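PDB 4DNH: dihydrodipicolinate synthase family protein from Sinorhizobium meliloti, which is of unknown function but folds as a TIM barrel and may be an enzyme related to dihydrodipicolinate synthase. Local coordinates for residues Gly255-Tyr260 / Ala274-Phe279; Arg177-Val182 / Ala224-Ile229; Leu91-Ala96 / Thr121-Pro126. All coordinates share one frame; numbering follows the deposited sequence.

Interaction 1: residues Gly255-Tyr260 / Ala274-Phe279; sequences GDDFNY and ALLGIF. With GOL (glycerol), chain B.
Asp257 reaches Ile278 directly with OD1, and Gly277 by way of a glycerol with OD2. OD1 accepts the N-H of Ile278, 2.9 Å from Asp257 OD1 to Ile278 N, the donor standing 36° out of the carboxylate plane. The glycerol, probably from the crystallisation liquor, donates from O3 to Asp257 OD2 at 2.6 Å; this O3 accepts the N-H of Gly277 almost in line (173°), while O2 donates to Gly255 O. Lys230 and Ser232 bind the glycerol too. In this eight-stranded TIM barrel 255-260 is the loop after strand 251-254, and 274-279 runs from the end of strand 273-276 into helix 278-281, at the C-terminal rim where such barrels carry their active sites; the glycerol is consistent with a ligand pocket there. An alanine at Asp257 would probably leave Ile278 N without its acceptor and glycerol O3 without one partner. The apolar contacts gather round Tyr260. Ile278 CG1 lies anti to the backbone N (chi1 -176°), which leaves CG2 over one face of the Tyr260 ring, a CH-pi contact 4.1 Å from its centroid. Leu276 CD1 packs against Tyr260 CB at 3.6 Å. The Tyr260 hydroxyl hydrogen-bonds to Thr308.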
# COMPACT_ATOMS: atom_id res chain seq x y z
N GLY A 255 5.83 -6.23 1.44
CA GLY A 255 4.44 -5.81 1.37
C GLY A 255 3.84 -6.20 2.69
O GLY A 255 2.65 -6.03 2.91
N ASP A 256 4.72 -6.68 3.56
CA ASP A 256 4.35 -7.19 4.87
C ASP A 256 4.26 -6.05 5.87
O ASP A 256 5.26 -5.66 6.48
CB ASP A 256 5.39 -8.23 5.30
CG ASP A 256 4.95 -9.08 6.46
OD1 ASP A 256 4.33 -8.53 7.39
OD2 ASP A 256 5.24 -10.30 6.46
N ASP A 257 3.04 -5.53 6.05
CA ASP A 257 2.80 -4.46 7.03
C ASP A 257 2.80 -4.92 8.50
O ASP A 257 2.64 -4.10 9.40
CB ASP A 257 1.48 -3.74 6.71
CG ASP A 257 1.44 -3.16 5.28
OD1 ASP A 257 1.98 -2.05 5.05
OD2 ASP A 257 0.84 -3.81 4.39
N PHE A 258 3.00 -6.22 8.73
CA PHE A 258 3.13 -6.74 10.10
C PHE A 258 4.59 -6.82 10.55
O PHE A 258 4.88 -6.75 11.75
CB PHE A 258 2.53 -8.14 10.20
CG PHE A 258 1.11 -8.15 10.66
CD1 PHE A 258 0.09 -7.69 9.84
CD2 PHE A 258 0.78 -8.67 11.91
CE1 PHE A 258 -1.23 -7.71 10.26
CE2 PHE A 258 -0.53 -8.70 12.35
CZ PHE A 258 -1.54 -8.21 11.52
N ASN A 259 5.50 -6.92 9.58
CA ASN A 259 6.89 -7.30 9.81
C ASN A 259 7.97 -6.47 9.12
O ASN A 259 9.15 -6.85 9.13
CB ASN A 259 7.04 -8.75 9.42
CG ASN A 259 6.25 -9.66 10.32
OD1 ASN A 259 6.43 -9.63 11.53
ND2 ASN A 259 5.33 -10.42 9.74
N TYR A 260 7.56 -5.35 8.54
CA TYR A 260 8.42 -4.46 7.76
C TYR A 260 9.75 -4.03 8.42
O TYR A 260 10.79 -4.02 7.77
CB TYR A 260 7.63 -3.22 7.30
CG TYR A 260 6.96 -2.43 8.41
CD1 TYR A 260 5.73 -2.82 8.94
CD2 TYR A 260 7.56 -1.27 8.92
CE1 TYR A 260 5.12 -2.09 9.96
CE2 TYR A 260 6.97 -0.53 9.94
CZ TYR A 260 5.74 -0.94 10.45
OH TYR A 260 5.15 -0.20 11.47
N ALA A 274 11.04 -1.82 0.14
CA ALA A 274 9.72 -1.55 0.70
C ALA A 274 8.72 -0.97 -0.28
O ALA A 274 9.02 -0.05 -1.03
CB ALA A 274 9.83 -0.65 1.92
N LEU A 275 7.51 -1.52 -0.25
CA LEU A 275 6.38 -1.00 -0.99
C LEU A 275 5.17 -1.32 -0.12
O LEU A 275 4.57 -2.41 -0.20
CB LEU A 275 6.31 -1.65 -2.37
CG LEU A 275 5.48 -0.98 -3.46
CD1 LEU A 275 5.73 -1.74 -4.76
CD2 LEU A 275 3.99 -0.98 -3.11
N LEU A 276 4.85 -0.37 0.74
CA LEU A 276 3.97 -0.60 1.88
C LEU A 276 2.85 0.41 1.98
O LEU A 276 3.07 1.62 1.84
CB LEU A 276 4.80 -0.52 3.17
CG LEU A 276 5.76 -1.67 3.46
CD1 LEU A 276 6.81 -1.22 4.47
CD2 LEU A 276 5.00 -2.88 3.96
N GLY A 277 1.64 -0.09 2.24
CA GLY A 277 0.52 0.77 2.61
C GLY A 277 0.73 1.44 3.97
O GLY A 277 0.24 2.53 4.19
N ILE A 278 1.48 0.80 4.87
CA ILE A 278 1.74 1.42 6.18
C ILE A 278 2.63 2.67 6.05
O ILE A 278 2.51 3.61 6.83
CB ILE A 278 2.26 0.40 7.25
CG1 ILE A 278 2.44 1.07 8.62
CG2 ILE A 278 3.58 -0.24 6.83
CD1 ILE A 278 1.16 1.50 9.30
N PHE A 279 3.51 2.69 5.05
CA PHE A 279 4.39 3.84 4.85
C PHE A 279 3.63 5.11 4.46
O PHE A 279 4.12 6.21 4.66
CB PHE A 279 5.48 3.51 3.84
CG PHE A 279 6.67 2.84 4.47
CD1 PHE A 279 6.62 2.41 5.79
CD2 PHE A 279 7.81 2.61 3.73
CE1 PHE A 279 7.70 1.80 6.38
CE2 PHE A 279 8.90 1.99 4.30
CZ PHE A 279 8.85 1.59 5.63
C1 GOL B . -1.38 -4.88 0.40
O1 GOL B . -0.79 -4.72 -0.89
C2 GOL B . -0.38 -4.46 1.46
O2 GOL B . 0.84 -5.21 1.30
C3 GOL B . -0.13 -2.96 1.35
O3 GOL B . 1.07 -2.63 2.07

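Interaction 2: residues Arg177-Val182 / Ala224-Ile229; sequences RVLSQV and AKVDGI
Leu179 and Lys225 mark the closest backbone approach, their CA atoms 6.4 Å apart, where the C-terminal part of helix 168-181 passes the chain leading into barrel strand 226-232. The Lys225 side chain spans this gap and brings its ammonium group among three main-chain carbonyls. NZ bonds to Val182 O at 2.7 Å and to Leu179 O at 2.9 Å, with a weak third bond to Ser180 O at 3.3 Å. Its chain bends twice, at chi2 (83°) and at chi4 (-55°), the second bend setting NZ. The aliphatic part runs past the Leu179 carbonyl, Lys225 CG 3.0 Å from Leu179 O. Beside this polar grip lies a small apolar one: both methyls of Leu179 reach Val226 CG2, CD1 and CD2 each at 4.0 Å from it. Ile188 of the adjoining barrel strand touches both residues, and Val218 of helix 208-221 packs on Leu179, so the pair belongs to the layer between helices and barrel. Carbonyls in the last turn of a helix point toward its C-terminal end, the negative pole of its dipole; the Lys225 cation is therefore likely to offset that pole while tying the helix to the strand's start.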
# COMPACT_ATOMS: atom_id res chain seq x y z
N ARG A 177 4.10 -13.64 -22.12
CA ARG A 177 3.76 -12.65 -23.14
C ARG A 177 3.83 -11.24 -22.57
O ARG A 177 4.49 -10.37 -23.13
CB ARG A 177 2.42 -12.93 -23.82
CG ARG A 177 2.27 -12.18 -25.15
CD ARG A 177 1.43 -12.94 -26.17
NE ARG A 177 2.03 -14.22 -26.54
CZ ARG A 177 1.41 -15.19 -27.20
NH1 ARG A 177 0.14 -15.06 -27.57
NH2 ARG A 177 2.06 -16.32 -27.50
N VAL A 178 3.15 -11.03 -21.45
CA VAL A 178 3.14 -9.73 -20.78
C VAL A 178 4.56 -9.17 -20.59
O VAL A 178 4.85 -8.07 -21.05
CB VAL A 178 2.35 -9.77 -19.45
CG1 VAL A 178 2.53 -8.47 -18.67
CG2 VAL A 178 0.87 -10.02 -19.70
N LEU A 179 5.43 -9.95 -19.95
CA LEU A 179 6.77 -9.46 -19.59
C LEU A 179 7.72 -9.28 -20.77
O LEU A 179 8.59 -8.42 -20.72
CB LEU A 179 7.43 -10.33 -18.53
CG LEU A 179 6.92 -10.19 -17.09
CD1 LEU A 179 7.49 -11.30 -16.22
CD2 LEU A 179 7.26 -8.81 -16.53
N SER A 180 7.56 -10.08 -21.81
CA SER A 180 8.37 -9.89 -23.01
C SER A 180 7.91 -8.66 -23.80
O SER A 180 8.64 -8.16 -24.65
CB SER A 180 8.36 -11.14 -23.91
OG SER A 180 7.09 -11.33 -24.49
N GLN A 181 6.71 -8.17 -23.48
CA GLN A 181 6.16 -7.01 -24.18
C GLN A 181 6.14 -5.69 -23.40
O GLN A 181 5.78 -4.65 -23.95
CB GLN A 181 4.77 -7.34 -24.73
CG GLN A 181 4.82 -8.07 -26.06
CD GLN A 181 3.50 -8.03 -26.79
OE1 GLN A 181 2.92 -6.96 -26.98
NE2 GLN A 181 3.02 -9.20 -27.22
N VAL A 182 6.53 -5.72 -22.13
CA VAL A 182 6.66 -4.48 -21.36
C VAL A 182 7.85 -3.73 -21.93
O VAL A 182 8.72 -4.33 -22.55
CB VAL A 182 6.89 -4.72 -19.84
CG1 VAL A 182 6.52 -3.48 -19.04
CG2 VAL A 182 6.05 -5.87 -19.35
N ALA A 224 15.69 -9.58 -16.45
CA ALA A 224 15.99 -8.24 -16.97
C ALA A 224 14.74 -7.35 -17.04
O ALA A 224 14.82 -6.13 -16.86
CB ALA A 224 16.66 -8.32 -18.34
N LYS A 225 13.59 -7.96 -17.30
CA LYS A 225 12.32 -7.25 -17.34
C LYS A 225 11.63 -7.10 -15.99
O LYS A 225 10.51 -6.60 -15.92
CB LYS A 225 11.36 -7.92 -18.34
CG LYS A 225 10.97 -7.03 -19.50
CD LYS A 225 11.99 -7.02 -20.62
CE LYS A 225 11.53 -6.14 -21.77
NZ LYS A 225 10.18 -6.54 -22.27
N VAL A 226 12.30 -7.51 -14.91
CA VAL A 226 11.70 -7.48 -13.57
C VAL A 226 12.60 -6.74 -12.57
O VAL A 226 13.63 -7.27 -12.15
CB VAL A 226 11.35 -8.91 -13.06
CG1 VAL A 226 10.91 -8.89 -11.60
CG2 VAL A 226 10.26 -9.53 -13.93
N ASP A 227 12.21 -5.52 -12.21
CA ASP A 227 12.92 -4.74 -11.20
C ASP A 227 12.76 -5.38 -9.82
O ASP A 227 13.72 -5.45 -9.06
CB ASP A 227 12.42 -3.29 -11.20
CG ASP A 227 13.07 -2.43 -10.10
OD1 ASP A 227 14.24 -2.02 -10.26
OD2 ASP A 227 12.40 -2.15 -9.08
N GLY A 228 11.55 -5.86 -9.52
CA GLY A 228 11.31 -6.52 -8.23
C GLY A 228 10.01 -7.28 -8.06
O GLY A 228 9.19 -7.35 -8.98
N ILE A 229 9.84 -7.88 -6.89
CA ILE A 229 8.57 -8.52 -6.52
C ILE A 229 8.10 -7.98 -5.18
O ILE A 229 8.90 -7.83 -4.24
CB ILE A 229 8.63 -10.08 -6.53
CG1 ILE A 229 7.49 -10.69 -5.72
CG2 ILE A 229 9.95 -10.61 -5.96
CD1 ILE A 229 7.09 -12.07 -6.18

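Interaction 3: residues Leu91-Ala96 / Thr121-Pro126; sequences LGWPEA and TDHLAP
Trp93 turns one face of its indole toward His123, whose ND1 lies over it. The five-membered ring of the indole and the imidazole form an oblique pair, with centroids 5.1 Å apart and planes inclined by 36°. The two side chains run side by side and point the same way, and much of the touching is done near their roots: His123 CB is 3.8 Å from Trp93 CD1 and 3.9 Å from Trp93 CB. First torsions set up this pairing, with Trp93 CG anti to its backbone N (chi1 168°) and His123 CG between its backbone N and carbonyl carbon (chi1 66°). Gln142 of helix 132-148 steadies the imidazole, its NE2 hydrogen-bonding to His123 ND1 and also to Asp122 OD1. Gln142 and Ala145 of that helix also touch Trp93.

The other carboxylate oxygen, Asp122 OD2, comes near the first turn of helix 93-108, 4.0 Å from Trp93 N, too far for a bond. Its strong partner is Arg87, whose NE makes a salt bridge with it, and Arg87 also touches the Trp93 side chain. Residues Thr121 to Leu124 form a type I beta turn, closed by Leu124 N to Thr121 O at 2.7 Å, and this turn presents Asp122 and His123 side by side. In the other segment Gly92 holds the N-cap position, and its O receives Ala96 N at 2.9 Å. The arrangement is that of neighbouring beta-alpha connections in a TIM barrel: the loop after strand 115-119 meets the start of the helix that follows strand 77-80, both at the C-terminal end of the strands.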
# COMPACT_ATOMS: atom_id res chain seq x y z
N LEU A 91 -12.24 1.44 -6.41
CA LEU A 91 -11.63 2.28 -7.43
C LEU A 91 -11.58 1.55 -8.75
O LEU A 91 -10.75 0.68 -8.95
CB LEU A 91 -10.22 2.71 -6.99
CG LEU A 91 -9.57 3.78 -7.88
CD1 LEU A 91 -10.12 5.14 -7.53
CD2 LEU A 91 -8.05 3.79 -7.76
N GLY A 92 -12.50 1.86 -9.66
CA GLY A 92 -12.51 1.20 -10.96
C GLY A 92 -11.29 1.57 -11.80
O GLY A 92 -10.50 2.46 -11.44
N TRP A 93 -11.13 0.87 -12.92
CA TRP A 93 -10.06 1.16 -13.85
C TRP A 93 -10.11 2.58 -14.39
O TRP A 93 -9.10 3.26 -14.39
CB TRP A 93 -10.03 0.12 -14.97
CG TRP A 93 -9.14 0.47 -16.14
CD1 TRP A 93 -9.49 0.47 -17.48
CD2 TRP A 93 -7.72 0.88 -16.12
NE1 TRP A 93 -8.43 0.84 -18.27
CE2 TRP A 93 -7.34 1.10 -17.52
CE3 TRP A 93 -6.77 1.08 -15.12
CZ2 TRP A 93 -6.06 1.51 -17.88
CZ3 TRP A 93 -5.49 1.50 -15.50
CH2 TRP A 93 -5.15 1.70 -16.85
N PRO A 94 -11.29 3.07 -14.81
CA PRO A 94 -11.32 4.46 -15.33
C PRO A 94 -10.74 5.51 -14.37
O PRO A 94 -9.94 6.36 -14.78
CB PRO A 94 -12.82 4.71 -15.57
CG PRO A 94 -13.35 3.35 -15.91
CD PRO A 94 -12.61 2.41 -14.99
N GLU A 95 -11.14 5.43 -13.11
CA GLU A 95 -10.65 6.32 -12.08
C GLU A 95 -9.17 6.05 -11.74
O GLU A 95 -8.44 6.97 -11.43
CB GLU A 95 -11.49 6.17 -10.82
CG GLU A 95 -12.93 6.63 -10.99
CD GLU A 95 -13.82 5.62 -11.71
OE1 GLU A 95 -13.65 4.38 -11.54
OE2 GLU A 95 -14.71 6.08 -12.44
N ALA A 96 -8.77 4.78 -11.82
CA ALA A 96 -7.38 4.38 -11.60
C ALA A 96 -6.46 4.93 -12.70
O ALA A 96 -5.39 5.46 -12.41
CB ALA A 96 -7.26 2.86 -11.51
N THR A 121 -5.87 -6.10 -14.60
CA THR A 121 -6.91 -6.72 -15.38
C THR A 121 -8.30 -6.25 -14.87
O THR A 121 -9.33 -6.59 -15.45
CB THR A 121 -6.73 -8.25 -15.30
OG1 THR A 121 -6.17 -8.73 -16.53
CG2 THR A 121 -8.04 -8.97 -14.99
N ASP A 122 -8.29 -5.44 -13.81
CA ASP A 122 -9.50 -5.06 -13.08
C ASP A 122 -10.71 -4.53 -13.88
O ASP A 122 -11.80 -4.41 -13.33
CB ASP A 122 -9.18 -4.13 -11.89
CG ASP A 122 -8.22 -3.00 -12.27
OD1 ASP A 122 -7.22 -3.23 -12.98
OD2 ASP A 122 -8.45 -1.86 -11.81
N HIS A 123 -10.54 -4.24 -15.17
CA HIS A 123 -11.70 -3.87 -16.00
C HIS A 123 -12.40 -5.07 -16.60
O HIS A 123 -13.35 -4.93 -17.36
CB HIS A 123 -11.30 -2.87 -17.08
CG HIS A 123 -10.36 -3.43 -18.11
ND1 HIS A 123 -9.04 -3.55 -17.88
CD2 HIS A 123 -10.59 -3.92 -19.39
CE1 HIS A 123 -8.46 -4.09 -18.96
NE2 HIS A 123 -9.40 -4.32 -19.88
N LEU A 124 -11.93 -6.27 -16.25
CA LEU A 124 -12.45 -7.51 -16.82
C LEU A 124 -13.03 -8.42 -15.73
O LEU A 124 -12.31 -8.86 -14.83
CB LEU A 124 -11.35 -8.24 -17.59
CG LEU A 124 -11.67 -9.58 -18.23
CD1 LEU A 124 -12.79 -9.44 -19.25
CD2 LEU A 124 -10.42 -10.16 -18.89
N ALA A 125 -14.33 -8.69 -15.85
CA ALA A 125 -15.06 -9.52 -14.89
C ALA A 125 -14.62 -10.98 -15.01
O ALA A 125 -14.59 -11.51 -16.12
CB ALA A 125 -16.56 -9.39 -15.13
N PRO A 126 -14.23 -11.61 -13.88
CA PRO A 126 -14.00 -13.07 -13.88
C PRO A 126 -15.22 -13.78 -14.45
O PRO A 126 -16.35 -13.48 -14.06
CB PRO A 126 -13.84 -13.40 -12.39
CG PRO A 126 -13.31 -12.14 -11.79
CD PRO A 126 -13.87 -10.99 -12.59

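Interaction 1 is the buried contact of the three, close to the centre of the chain; interaction 2 is partly buried, and interaction 3 lies at the surface. Interactions 1 and 3 both bring a loop against a neighbouring beta-alpha connection at the C-terminal end of the barrel strands, whereas interaction 2 sits at the opposite end, where strand 226-232 begins. That strand runs from interaction 2 to the ligand of interaction 1. The chemistry follows the setting: a carboxylate and a ligand beside an aromatic core in interaction 1, a cation on carbonyls at and just beyond a helix end in interaction 2, and van der Waals contact of a tryptophan with a histidine side chain in interaction 3, where Asp122 and His123 bond to Arg87 and Gln142.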